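Local coordinates for protein dally-like, isoform A (Drosophila melanogaster, PDB 6XTZ) that probably serves as a GPI-anchored cell-surface proteoglycan of the glypican family that binds Wnt and shields its palmitoleate lipid, enabling signalling at a distance, at residues V217-N223 with Q515-M519; H260-E264 with T498-S502; A229-M233 with Y250-I255; I79-K83 with R452-Y456; Y203-L207 with M276-A280. The protein carries 5 engineered substitutions. One frame throughout, in Å; residues are numbered along the deposited sequence.

Interaction 1 (V217-N223 with Q515-M519); sequences VLNVRLN and QTAQM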
# COMPACT_ATOMS: atom_id res chain seq x y z
N VAL A 217 -8.10 6.77 7.41
CA VAL A 217 -8.05 8.20 7.13
C VAL A 217 -9.45 8.80 7.06
O VAL A 217 -9.63 10.00 7.29
CB VAL A 217 -7.26 8.45 5.82
CG1 VAL A 217 -7.19 9.93 5.48
CG2 VAL A 217 -5.86 7.88 5.94
N LEU A 218 -10.47 7.97 6.79
CA LEU A 218 -11.85 8.44 6.77
C LEU A 218 -12.32 8.94 8.12
O LEU A 218 -13.30 9.68 8.19
CB LEU A 218 -12.77 7.31 6.29
CG LEU A 218 -12.57 6.78 4.87
CD1 LEU A 218 -13.48 5.59 4.61
CD2 LEU A 218 -12.83 7.88 3.86
N ASN A 219 -11.64 8.56 9.21
CA ASN A 219 -12.03 8.99 10.54
C ASN A 219 -11.66 10.43 10.84
O ASN A 219 -12.12 10.97 11.86
CB ASN A 219 -11.39 8.08 11.60
CG ASN A 219 -11.78 6.62 11.43
OD1 ASN A 219 -12.84 6.31 10.87
ND2 ASN A 219 -10.93 5.72 11.90
N VAL A 220 -10.85 11.07 10.00
CA VAL A 220 -10.39 12.43 10.25
C VAL A 220 -11.40 13.40 9.66
O VAL A 220 -11.61 13.44 8.44
CB VAL A 220 -8.99 12.66 9.65
CG1 VAL A 220 -8.45 14.01 10.08
CG2 VAL A 220 -8.05 11.54 10.08
N ARG A 221 -12.03 14.20 10.52
CA ARG A 221 -13.01 15.18 10.10
C ARG A 221 -12.33 16.50 9.74
O ARG A 221 -11.26 16.83 10.27
CB ARG A 221 -14.05 15.42 11.20
CG ARG A 221 -14.83 14.18 11.60
CD ARG A 221 -15.79 14.49 12.74
NE ARG A 221 -16.58 13.33 13.12
CZ ARG A 221 -16.22 12.44 14.04
NH1 ARG A 221 -17.01 11.41 14.32
NH2 ARG A 221 -15.06 12.57 14.67
N LEU A 222 -12.96 17.24 8.84
CA LEU A 222 -12.48 18.58 8.52
C LEU A 222 -12.66 19.50 9.72
O LEU A 222 -13.58 19.34 10.52
CB LEU A 222 -13.24 19.13 7.31
CG LEU A 222 -13.16 18.28 6.04
CD1 LEU A 222 -13.96 18.91 4.92
CD2 LEU A 222 -11.71 18.09 5.63
N ASN A 223 -11.75 20.46 9.86
CA ASN A 223 -11.78 21.39 10.98
C ASN A 223 -12.49 22.68 10.59
O ASN A 223 -12.82 22.92 9.42
CB ASN A 223 -10.36 21.67 11.48
CG ASN A 223 -9.43 22.18 10.39
OD1 ASN A 223 -9.82 22.96 9.53
ND2 ASN A 223 -8.18 21.72 10.43
N GLN A 515 -5.90 16.53 14.03
CA GLN A 515 -5.90 15.77 12.78
C GLN A 515 -4.61 14.97 12.62
O GLN A 515 -4.65 13.80 12.24
CB GLN A 515 -6.10 16.72 11.60
CG GLN A 515 -7.49 17.33 11.52
CD GLN A 515 -7.64 18.30 10.36
OE1 GLN A 515 -6.70 19.01 10.01
NE2 GLN A 515 -8.82 18.32 9.75
N THR A 516 -3.46 15.59 12.91
CA THR A 516 -2.20 14.87 12.77
C THR A 516 -2.05 13.78 13.82
O THR A 516 -1.34 12.80 13.60
CB THR A 516 -1.02 15.84 12.84
OG1 THR A 516 -0.89 16.33 14.17
CG2 THR A 516 -1.25 17.01 11.89
N ALA A 517 -2.71 13.94 14.97
CA ALA A 517 -2.67 12.89 15.99
C ALA A 517 -3.46 11.67 15.55
O ALA A 517 -3.07 10.53 15.85
CB ALA A 517 -3.19 13.42 17.32
N GLN A 518 -4.56 11.87 14.82
CA GLN A 518 -5.31 10.74 14.27
C GLN A 518 -4.53 10.05 13.16
O GLN A 518 -4.68 8.83 12.97
CB GLN A 518 -6.66 11.20 13.74
CG GLN A 518 -7.60 11.76 14.80
CD GLN A 518 -8.95 12.15 14.23
OE1 GLN A 518 -9.23 13.33 14.03
NE2 GLN A 518 -9.80 11.16 13.97
N MET A 519 -3.70 10.79 12.43
CA MET A 519 -2.91 10.22 11.34
C MET A 519 -1.62 9.57 11.82
O MET A 519 -0.94 8.92 11.01
CB MET A 519 -2.58 11.31 10.32
CG MET A 519 -3.80 11.95 9.67
SD MET A 519 -4.65 10.86 8.51
CE MET A 519 -3.38 10.65 7.27
O HOH W 1 -11.18 14.65 13.15
O HOH W 2 -9.32 20.39 7.74
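Gln515 of the helix and Val220 of the opposing loop show how one long side chain can be apolar along its stem and polar at its end. CB of Gln515 lies against Val220 CG1, and the next carbon, CG, packs 3.7 Å from the same methyl. The chain is extended beyond it (chi2 178°), which carries the terminal amide past the valine to the loop backbone. There NE2 donates to Arg221 O at 2.9 Å, with an N-H...O angle of 163° and the acceptor in the amide plane. NE2 also donates to a water that accepts from Asn223 N, while OE1 lies 3.1 Å from Asn223 ND2 and takes a weak hydrogen bond from Ser512 N. A leucine in place of Gln515 would probably leave the Arg221 carbonyl without this donor and the water with one partner fewer. One turn on, Gln518 NE2 donates to Asn219 O over 3.1 Å, coming from above the carbonyl plane (67° out of it), and its OE1 receives a water held by Arg221 N. Beside the polar bonds, Met519 SD meets Val220 CG2 at 3.8 Å, and its bent end brings CE to 3.9 Å from Val217 CG2. Asn223, at the N-cap position of helix 224-234, accepts from Cys226 N through OD1. The result is an interhelical connection of the all-helical glypican core, docked near the start of helix 513-538.

Interaction 2 (H260-E264 with T498-S502); sequences HYQHE and TEHGS
His263 and His500 make the aromatic part of this contact, an offset stack with centroids 4.4 Å apart and planes 29° from parallel. The rings are displaced: His263 CD2 stands over one face of the His500 ring, 3.3 Å from its CG and toward the rim. On His500 the ring leaves CB opposite the backbone N (chi1 -177°), which lays it across His263 and presents an edge to His260, whose NE2 lies in the plane of that ring. The His260 and His500 rings themselves meet obliquely, completing a three-histidine cluster. Hydrogen bonding adds a single link across the segments, from Gly501 N to His260 NE2 at 3.0 Å; it is bent, with an N-H...N angle of 135°, and the donor is tilted from the ring plane. Among van der Waals contacts, His260 CE1 lies 3.5 Å from Glu499 O. Behind His260, Asn509 and Ala511 of the same long loop pack on its side chain. The contact thus ties the turn leading into helix 263-283 to the loop between helices 459-467 and 513-538. Because His260 NE2 acts as an acceptor, that ring probably carries its proton on ND1 and is neutral, tying a buried histidine to an otherwise exposed surface loop.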
# COMPACT_ATOMS: atom_id res chain seq x y z
N HIS A 260 -4.77 19.11 4.37
CA HIS A 260 -3.34 19.21 4.64
C HIS A 260 -2.86 18.19 5.66
O HIS A 260 -1.67 17.91 5.72
CB HIS A 260 -2.98 20.62 5.10
CG HIS A 260 -1.50 20.87 5.18
ND1 HIS A 260 -0.67 20.75 4.09
CD2 HIS A 260 -0.71 21.21 6.23
CE1 HIS A 260 0.57 21.02 4.46
NE2 HIS A 260 0.57 21.30 5.75
N TYR A 261 -3.77 17.64 6.47
CA TYR A 261 -3.39 16.59 7.40
C TYR A 261 -2.89 15.33 6.69
O TYR A 261 -2.36 14.43 7.36
CB TYR A 261 -4.57 16.24 8.32
CG TYR A 261 -5.77 15.64 7.61
CD1 TYR A 261 -6.76 16.46 7.08
CD2 TYR A 261 -5.91 14.27 7.49
CE1 TYR A 261 -7.86 15.92 6.44
CE2 TYR A 261 -7.00 13.72 6.85
CZ TYR A 261 -7.98 14.55 6.32
OH TYR A 261 -9.06 14.00 5.69
N GLN A 262 -3.05 15.25 5.37
CA GLN A 262 -2.59 14.13 4.58
C GLN A 262 -1.23 14.38 3.93
O GLN A 262 -0.83 13.62 3.05
CB GLN A 262 -3.62 13.81 3.49
CG GLN A 262 -5.01 13.50 4.01
CD GLN A 262 -6.04 13.44 2.91
OE1 GLN A 262 -5.76 13.79 1.76
NE2 GLN A 262 -7.24 13.00 3.25
N HIS A 263 -0.52 15.43 4.35
CA HIS A 263 0.70 15.82 3.65
C HIS A 263 1.78 14.76 3.77
O HIS A 263 2.28 14.24 2.77
CB HIS A 263 1.21 17.17 4.18
CG HIS A 263 2.36 17.72 3.40
ND1 HIS A 263 2.19 18.38 2.19
CD2 HIS A 263 3.69 17.71 3.64
CE1 HIS A 263 3.36 18.75 1.73
NE2 HIS A 263 4.29 18.36 2.59
N GLU A 264 2.18 14.44 5.01
CA GLU A 264 3.16 13.38 5.24
C GLU A 264 2.66 12.05 4.70
O GLU A 264 3.42 11.30 4.08
CB GLU A 264 3.45 13.26 6.74
CG GLU A 264 4.34 14.34 7.32
CD GLU A 264 4.37 14.30 8.84
OE1 GLU A 264 3.39 14.77 9.46
OE2 GLU A 264 5.35 13.79 9.41
N THR A 498 3.16 23.95 -2.23
CA THR A 498 3.68 22.63 -1.88
C THR A 498 4.34 22.62 -0.51
O THR A 498 5.01 21.65 -0.16
CB THR A 498 4.67 22.13 -2.93
OG1 THR A 498 5.73 23.09 -3.09
CG2 THR A 498 3.97 21.92 -4.27
N GLU A 499 4.17 23.69 0.27
CA GLU A 499 4.81 23.78 1.58
C GLU A 499 4.13 22.85 2.58
O GLU A 499 3.00 22.39 2.38
CB GLU A 499 4.75 25.22 2.09
CG GLU A 499 5.38 26.24 1.15
CD GLU A 499 6.89 26.11 1.07
OE1 GLU A 499 7.53 25.99 2.13
OE2 GLU A 499 7.43 26.11 -0.06
N HIS A 500 4.85 22.58 3.66
CA HIS A 500 4.35 21.74 4.76
C HIS A 500 4.19 22.64 5.98
O HIS A 500 5.17 22.96 6.66
CB HIS A 500 5.30 20.58 5.03
CG HIS A 500 4.82 19.64 6.09
ND1 HIS A 500 3.54 19.67 6.60
CD2 HIS A 500 5.45 18.62 6.73
CE1 HIS A 500 3.40 18.73 7.51
NE2 HIS A 500 4.55 18.08 7.61
N GLY A 501 2.95 23.04 6.26
CA GLY A 501 2.64 23.86 7.41
C GLY A 501 2.09 25.23 7.09
O GLY A 501 1.76 25.98 8.01
N SER A 502 1.98 25.59 5.81
CA SER A 502 1.46 26.89 5.41
C SER A 502 0.65 26.73 4.13
O SER A 502 0.76 25.73 3.42
CB SER A 502 2.59 27.90 5.20
OG SER A 502 3.41 27.54 4.10

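Interaction 3 (A229-M233 with Y250-I255); sequences ALTKM and YCVNVI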
# COMPACT_ATOMS: atom_id res chain seq x y z
N ALA A 229 -12.39 28.76 4.69
CA ALA A 229 -11.73 28.91 3.40
C ALA A 229 -12.53 28.25 2.28
O ALA A 229 -12.50 28.72 1.14
CB ALA A 229 -10.32 28.33 3.45
N LEU A 230 -13.24 27.17 2.60
CA LEU A 230 -13.99 26.45 1.57
C LEU A 230 -15.17 27.27 1.06
O LEU A 230 -15.45 27.28 -0.14
CB LEU A 230 -14.47 25.11 2.14
CG LEU A 230 -14.96 24.04 1.17
CD1 LEU A 230 -13.85 23.65 0.21
CD2 LEU A 230 -15.45 22.82 1.95
N THR A 231 -15.87 27.97 1.96
CA THR A 231 -17.03 28.74 1.56
C THR A 231 -16.63 30.03 0.85
O THR A 231 -17.30 30.44 -0.11
CB THR A 231 -17.89 29.06 2.78
OG1 THR A 231 -17.16 29.91 3.66
CG2 THR A 231 -18.23 27.79 3.50
N LYS A 232 -15.56 30.68 1.31
CA LYS A 232 -15.05 31.85 0.60
C LYS A 232 -14.66 31.51 -0.83
O LYS A 232 -14.80 32.34 -1.73
CB LYS A 232 -13.87 32.45 1.36
CG LYS A 232 -13.34 33.76 0.79
CD LYS A 232 -12.14 34.25 1.57
CE LYS A 232 -11.58 35.54 0.97
NZ LYS A 232 -10.38 36.02 1.71
N MET A 233 -14.17 30.29 -1.05
CA MET A 233 -13.75 29.88 -2.38
C MET A 233 -14.94 29.51 -3.26
O MET A 233 -15.03 29.94 -4.41
CB MET A 233 -12.77 28.70 -2.28
CG MET A 233 -12.22 28.20 -3.61
SD MET A 233 -13.22 26.91 -4.37
CE MET A 233 -13.24 25.68 -3.07
N TYR A 250 -6.84 28.59 -7.20
CA TYR A 250 -7.45 29.02 -5.94
C TYR A 250 -8.20 27.86 -5.28
O TYR A 250 -8.04 27.62 -4.08
CB TYR A 250 -8.38 30.20 -6.21
CG TYR A 250 -9.16 30.69 -5.01
CD1 TYR A 250 -8.59 30.72 -3.74
CD2 TYR A 250 -10.47 31.14 -5.14
CE1 TYR A 250 -9.30 31.17 -2.64
CE2 TYR A 250 -11.18 31.60 -4.05
CZ TYR A 250 -10.60 31.61 -2.81
OH TYR A 250 -11.31 32.06 -1.72
N CYS A 251 -9.00 27.13 -6.06
CA CYS A 251 -9.69 25.97 -5.51
C CYS A 251 -8.71 24.92 -5.01
O CYS A 251 -8.90 24.35 -3.93
CB CYS A 251 -10.62 25.37 -6.57
SG CYS A 251 -11.52 23.89 -6.03
N VAL A 252 -7.66 24.64 -5.78
CA VAL A 252 -6.71 23.60 -5.40
C VAL A 252 -6.02 23.96 -4.08
O VAL A 252 -5.85 23.10 -3.21
CB VAL A 252 -5.68 23.36 -6.52
CG1 VAL A 252 -4.57 22.44 -6.04
CG2 VAL A 252 -6.36 22.77 -7.75
N ASN A 253 -5.64 25.22 -3.92
CA ASN A 253 -4.98 25.64 -2.68
C ASN A 253 -5.90 25.50 -1.48
O ASN A 253 -5.44 25.18 -0.38
CB ASN A 253 -4.50 27.09 -2.81
CG ASN A 253 -3.24 27.21 -3.65
OD1 ASN A 253 -2.43 26.29 -3.69
ND2 ASN A 253 -3.08 28.35 -4.31
N VAL A 254 -7.20 25.72 -1.66
CA VAL A 254 -8.14 25.61 -0.55
C VAL A 254 -8.31 24.14 -0.16
O VAL A 254 -8.25 23.79 1.03
CB VAL A 254 -9.49 26.26 -0.91
CG1 VAL A 254 -10.51 26.01 0.19
CG2 VAL A 254 -9.30 27.75 -1.13
N ILE A 255 -8.53 23.27 -1.14
CA ILE A 255 -8.71 21.85 -0.83
C ILE A 255 -7.43 21.27 -0.25
O ILE A 255 -7.47 20.43 0.66
CB ILE A 255 -9.17 21.08 -2.08
CG1 ILE A 255 -10.35 21.79 -2.74
CG2 ILE A 255 -9.57 19.66 -1.70
CD1 ILE A 255 -11.59 21.84 -1.89
O HOH W 3 -10.78 30.95 0.79
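The helix segments bearing Met233 and Tyr250 run almost antiparallel, at 166°, and their axes approach to 9.6 Å. Met233 is the knob of this pairing, set into a hole formed by Tyr250, Cys251, Val254 and Ile255. Its CG, anti to the backbone N (chi1 -178°), slides over the Tyr250 ring in a CH-pi contact, 3.8 Å from the centroid and 19° off the normal, displaced toward the rim. The chain then bends at both following torsions. That turn sends SD to within 3.7 Å of Cys251 CB, while the sulfur still stands above the tyrosine face as a distant Met-aromatic contact. Val254 closes the hole with CG2, 3.8 Å from Met233 CB, and its other branch, CG1, turns to the partner backbone and lies 3.5 Å from Ala229 O. Leu230 and Ile255 meet through their CD1 atoms at 3.6 Å. The polar connection across the segments is indirect: one water donates to Ala229 O at 2.8 Å and is hydrogen-bonded to Tyr250 OH. The tyrosine oxygen also rests against the lysine stem, 3.6 Å from Lys232 CG, whereas Lys232 O is taken by Trp484 NE1. Outside the pair, Leu65 of helix 51-110 packs against both Leu230 and Ile255. A knob-into-hole contact of antiparallel helices, one of them tied by the Cys251 disulfide to Cys468 just beyond helix 459-467, is in keeping with the cysteine-rich end of the glypican core.

Interaction 4 (I79-K83 with R452-Y456); sequences ILGSK and RVKDY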
# COMPACT_ATOMS: atom_id res chain seq x y z
N ILE A 79 -10.75 -1.72 -3.25
CA ILE A 79 -10.11 -2.42 -4.36
C ILE A 79 -8.79 -3.03 -3.90
O ILE A 79 -8.54 -4.23 -4.11
CB ILE A 79 -9.91 -1.47 -5.55
CG1 ILE A 79 -11.25 -1.14 -6.20
CG2 ILE A 79 -8.96 -2.09 -6.57
CD1 ILE A 79 -11.15 -0.15 -7.35
N LEU A 80 -7.93 -2.23 -3.27
CA LEU A 80 -6.64 -2.74 -2.81
C LEU A 80 -6.82 -3.84 -1.77
O LEU A 80 -6.02 -4.79 -1.73
CB LEU A 80 -5.79 -1.61 -2.24
CG LEU A 80 -5.43 -0.48 -3.21
CD1 LEU A 80 -4.47 0.50 -2.56
CD2 LEU A 80 -4.85 -1.03 -4.50
N GLY A 81 -7.84 -3.73 -0.92
CA GLY A 81 -8.07 -4.76 0.07
C GLY A 81 -8.50 -6.08 -0.54
O GLY A 81 -8.06 -7.15 -0.10
N SER A 82 -9.36 -6.03 -1.56
CA SER A 82 -9.84 -7.26 -2.18
C SER A 82 -8.76 -7.89 -3.05
O SER A 82 -8.65 -9.12 -3.11
CB SER A 82 -11.10 -7.00 -2.99
OG SER A 82 -10.83 -6.17 -4.10
N LYS A 83 -7.96 -7.07 -3.73
CA LYS A 83 -6.85 -7.60 -4.51
C LYS A 83 -5.81 -8.27 -3.63
O LYS A 83 -5.18 -9.25 -4.04
CB LYS A 83 -6.21 -6.50 -5.35
CG LYS A 83 -7.11 -5.92 -6.43
CD LYS A 83 -7.45 -6.95 -7.49
CE LYS A 83 -8.32 -6.34 -8.58
NZ LYS A 83 -8.64 -7.31 -9.67
N ARG A 452 -2.41 -1.38 -10.48
CA ARG A 452 -3.35 -0.58 -9.70
C ARG A 452 -2.63 0.24 -8.64
O ARG A 452 -3.01 1.39 -8.38
CB ARG A 452 -4.41 -1.49 -9.07
CG ARG A 452 -5.28 -2.19 -10.10
CD ARG A 452 -6.31 -3.09 -9.45
NE ARG A 452 -7.00 -3.92 -10.44
CZ ARG A 452 -8.12 -3.57 -11.06
NH1 ARG A 452 -8.69 -2.40 -10.81
NH2 ARG A 452 -8.67 -4.40 -11.95
N VAL A 453 -1.59 -0.32 -8.01
CA VAL A 453 -0.78 0.47 -7.09
C VAL A 453 -0.08 1.60 -7.85
O VAL A 453 0.08 2.71 -7.33
CB VAL A 453 0.22 -0.43 -6.35
CG1 VAL A 453 1.17 0.41 -5.51
CG2 VAL A 453 -0.52 -1.42 -5.46
N LYS A 454 0.32 1.33 -9.09
CA LYS A 454 0.86 2.39 -9.94
C LYS A 454 -0.18 3.47 -10.20
O LYS A 454 0.16 4.66 -10.28
CB LYS A 454 1.34 1.79 -11.26
CG LYS A 454 2.40 2.60 -11.99
CD LYS A 454 2.72 1.98 -13.34
CE LYS A 454 4.09 2.41 -13.85
NZ LYS A 454 5.18 1.85 -13.00
N ASP A 455 -1.45 3.09 -10.32
CA ASP A 455 -2.50 4.07 -10.56
C ASP A 455 -2.74 4.94 -9.33
O ASP A 455 -2.97 6.15 -9.45
CB ASP A 455 -3.80 3.38 -10.98
CG ASP A 455 -3.70 2.72 -12.34
OD1 ASP A 455 -2.86 3.15 -13.16
OD2 ASP A 455 -4.47 1.77 -12.60
N TYR A 456 -2.69 4.35 -8.13
CA TYR A 456 -2.96 5.05 -6.89
C TYR A 456 -1.72 5.70 -6.28
O TYR A 456 -1.75 6.10 -5.11
CB TYR A 456 -3.58 4.10 -5.86
CG TYR A 456 -4.95 3.58 -6.25
CD1 TYR A 456 -6.00 4.44 -6.50
CD2 TYR A 456 -5.18 2.21 -6.35
CE1 TYR A 456 -7.25 3.96 -6.85
CE2 TYR A 456 -6.42 1.73 -6.70
CZ TYR A 456 -7.46 2.60 -6.95
OH TYR A 456 -8.69 2.11 -7.29
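Lys83 bends at CG-CB (chi2 -65°) while Arg452 stays extended to NE (chi2 179°), and the two chains therefore cross at about a right angle with their ends together. Lys83 CE comes over one face of the Arg452 guanidinium, 3.3 Å from NE. The two cationic ends are also near each other, Lys83 NZ lying 3.7 Å from Arg452 NH2, yet the pairing is explained by a shared anion: Asp448, one turn earlier on the arginine's own helix, forms salt bridges with Lys83 NZ through OD2 and with Arg452 NE through OD1. One carboxylate thus probably offsets both charges and fixes the rotation of the guanidinium. Ile79 lines the aliphatic part of the arginine, its CG2 4.0 Å from Arg452 CD. The other branch of the isoleucine reaches the tyrosine hydroxyl, with Ile79 CD1 3.3 Å from Tyr456 OH. Leu80 completes the apolar half: its CD2 meets Tyr456 CD2 at 3.7 Å, as the two side chains pass in opposite directions, and touches Val453 CG2 more loosely at 4.5 Å. The contact bridges the long helix 51-110 and the C-terminal end of helix 441-455; Leu207 of helix 185-216 packs on both Leu80 and Val453, while helix 263-283 supplies Trp269 against Leu80 and Ala273 and Met276 against Val453.

Interaction 5 (Y203-L207 with M276-A280); sequences YGQAL and MDKVA
Tyr203 and Met276 form a Met-aromatic contact between two antiparallel helices of the elongated glypican bundle, whose segment directions differ by 158° and whose axes come within 10.9 Å. The methyl group does the touching. Met276 CE lies over one face of the tyrosine ring, 3.9 Å from the centroid and 25° off the normal, a CH-pi contact shifted toward the rim, whereas SD lies obliquely, 4.7 Å from that centroid. Two successive bends in the methionine chain curl it back over the ring, so that SD also reaches Ala206 CB at 4.2 Å and CE comes to 4.1 Å from Leu207 CB. Tyr203 takes part with much of its length. With CG anti to the backbone N (chi1 -168°), the ring leans across the neighbouring helix: CD1 meets Val279 CG1 at 3.6 Å, and the hydroxyl end passes Ala280, with OH 3.4 Å from CB. An alanine at Tyr203 is likely to open a gap beside Val279 and Ala280 and set the Met276 methyl free to turn. Further out, Phe87 of helix 51-110 meets the tyrosine ring edge-to-face, Ile449 and Arg450 of helix 441-455 pack on it, and the phenol makes a weak hydrogen bond to Val446 O. From helix 513-538, Leu533 touches Ala206, Met276 and Val279 alike. Five helices thus meet at an apolar patch near the centre of the chain. Close to the ring, the backbone oxygen Met276 O, which accepts from Ala280 N within its helix, also lies in the ring plane at the edge, 3.4 Å from Tyr203 CE1.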
# COMPACT_ATOMS: atom_id res chain seq x y z
N TYR A 203 4.57 -8.62 0.01
CA TYR A 203 3.82 -7.96 -1.05
C TYR A 203 2.33 -7.90 -0.72
O TYR A 203 1.70 -6.84 -0.80
CB TYR A 203 4.06 -8.69 -2.37
CG TYR A 203 3.60 -7.97 -3.62
CD1 TYR A 203 4.27 -6.85 -4.08
CD2 TYR A 203 2.52 -8.44 -4.35
CE1 TYR A 203 3.86 -6.20 -5.23
CE2 TYR A 203 2.10 -7.80 -5.50
CZ TYR A 203 2.77 -6.68 -5.94
OH TYR A 203 2.37 -6.04 -7.08
N GLY A 204 1.76 -9.05 -0.33
CA GLY A 204 0.35 -9.07 0.05
C GLY A 204 0.06 -8.43 1.39
O GLY A 204 -1.00 -7.83 1.57
N GLN A 205 0.98 -8.56 2.34
CA GLN A 205 0.74 -7.98 3.66
C GLN A 205 0.82 -6.45 3.62
O GLN A 205 0.01 -5.77 4.25
CB GLN A 205 1.74 -8.53 4.68
CG GLN A 205 1.53 -10.00 5.01
CD GLN A 205 0.19 -10.27 5.66
OE1 GLN A 205 -0.35 -9.43 6.38
NE2 GLN A 205 -0.36 -11.45 5.39
N ALA A 206 1.79 -5.91 2.88
CA ALA A 206 1.90 -4.46 2.75
C ALA A 206 0.69 -3.89 2.01
O ALA A 206 0.22 -2.80 2.33
CB ALA A 206 3.20 -4.09 2.04
N LEU A 207 0.19 -4.62 1.01
CA LEU A 207 -1.00 -4.15 0.30
C LEU A 207 -2.22 -4.14 1.21
O LEU A 207 -3.06 -3.25 1.12
CB LEU A 207 -1.25 -5.03 -0.93
CG LEU A 207 -2.48 -4.66 -1.77
CD1 LEU A 207 -2.38 -3.24 -2.30
CD2 LEU A 207 -2.68 -5.65 -2.90
N MET A 276 6.47 -1.03 -3.58
CA MET A 276 5.64 -2.11 -4.10
C MET A 276 6.03 -2.47 -5.53
O MET A 276 6.02 -3.64 -5.91
CB MET A 276 4.16 -1.71 -4.04
CG MET A 276 3.55 -1.81 -2.66
SD MET A 276 3.25 -3.51 -2.14
CE MET A 276 1.94 -3.98 -3.26
N ASP A 277 6.36 -1.46 -6.34
CA ASP A 277 6.76 -1.73 -7.72
C ASP A 277 8.09 -2.45 -7.78
O ASP A 277 8.33 -3.24 -8.70
CB ASP A 277 6.81 -0.43 -8.52
CG ASP A 277 6.94 -0.66 -10.01
OD1 ASP A 277 5.94 -1.07 -10.63
OD2 ASP A 277 8.03 -0.43 -10.56
N LYS A 278 8.97 -2.20 -6.81
CA LYS A 278 10.25 -2.91 -6.76
C LYS A 278 10.05 -4.37 -6.38
O LYS A 278 10.67 -5.26 -6.97
CB LYS A 278 11.20 -2.23 -5.78
CG LYS A 278 11.89 -0.99 -6.34
CD LYS A 278 13.02 -0.55 -5.43
CE LYS A 278 13.88 0.52 -6.08
NZ LYS A 278 15.06 0.88 -5.24
N VAL A 279 9.20 -4.64 -5.39
CA VAL A 279 8.93 -6.02 -4.99
C VAL A 279 8.20 -6.76 -6.11
O VAL A 279 8.50 -7.92 -6.40
CB VAL A 279 8.15 -6.05 -3.67
CG1 VAL A 279 7.73 -7.48 -3.33
CG2 VAL A 279 8.98 -5.46 -2.55
N ALA A 280 7.24 -6.10 -6.76
CA ALA A 280 6.57 -6.70 -7.90
C ALA A 280 7.55 -7.03 -9.02
O ALA A 280 7.35 -8.00 -9.75
CB ALA A 280 5.47 -5.77 -8.42

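In the fold
Two touching pairs and one outlier describe the layout of this long helical protein. Interactions 1 and 2, centres about 13 Å apart, meet through Tyr261, whose CE2 lies 3.6 Å from Val220 CG1. Interactions 4 and 5, centres about 11 Å apart, join where Leu80 O meets Leu207 CG and Val453 packs on Met276. Helix 263-283 links the pairs, carrying parts of interactions 2 and 5, whose centres are about 26 Å apart. Interaction 3 stands farthest out, about 36 Å from interaction 5, centre to centre. No residue of the five contacts lines the palmitoleoyl serine pocket, but helices 51-110 and 185-216, used by interactions 4 and 5, carry its residues Leu94 and Leu189.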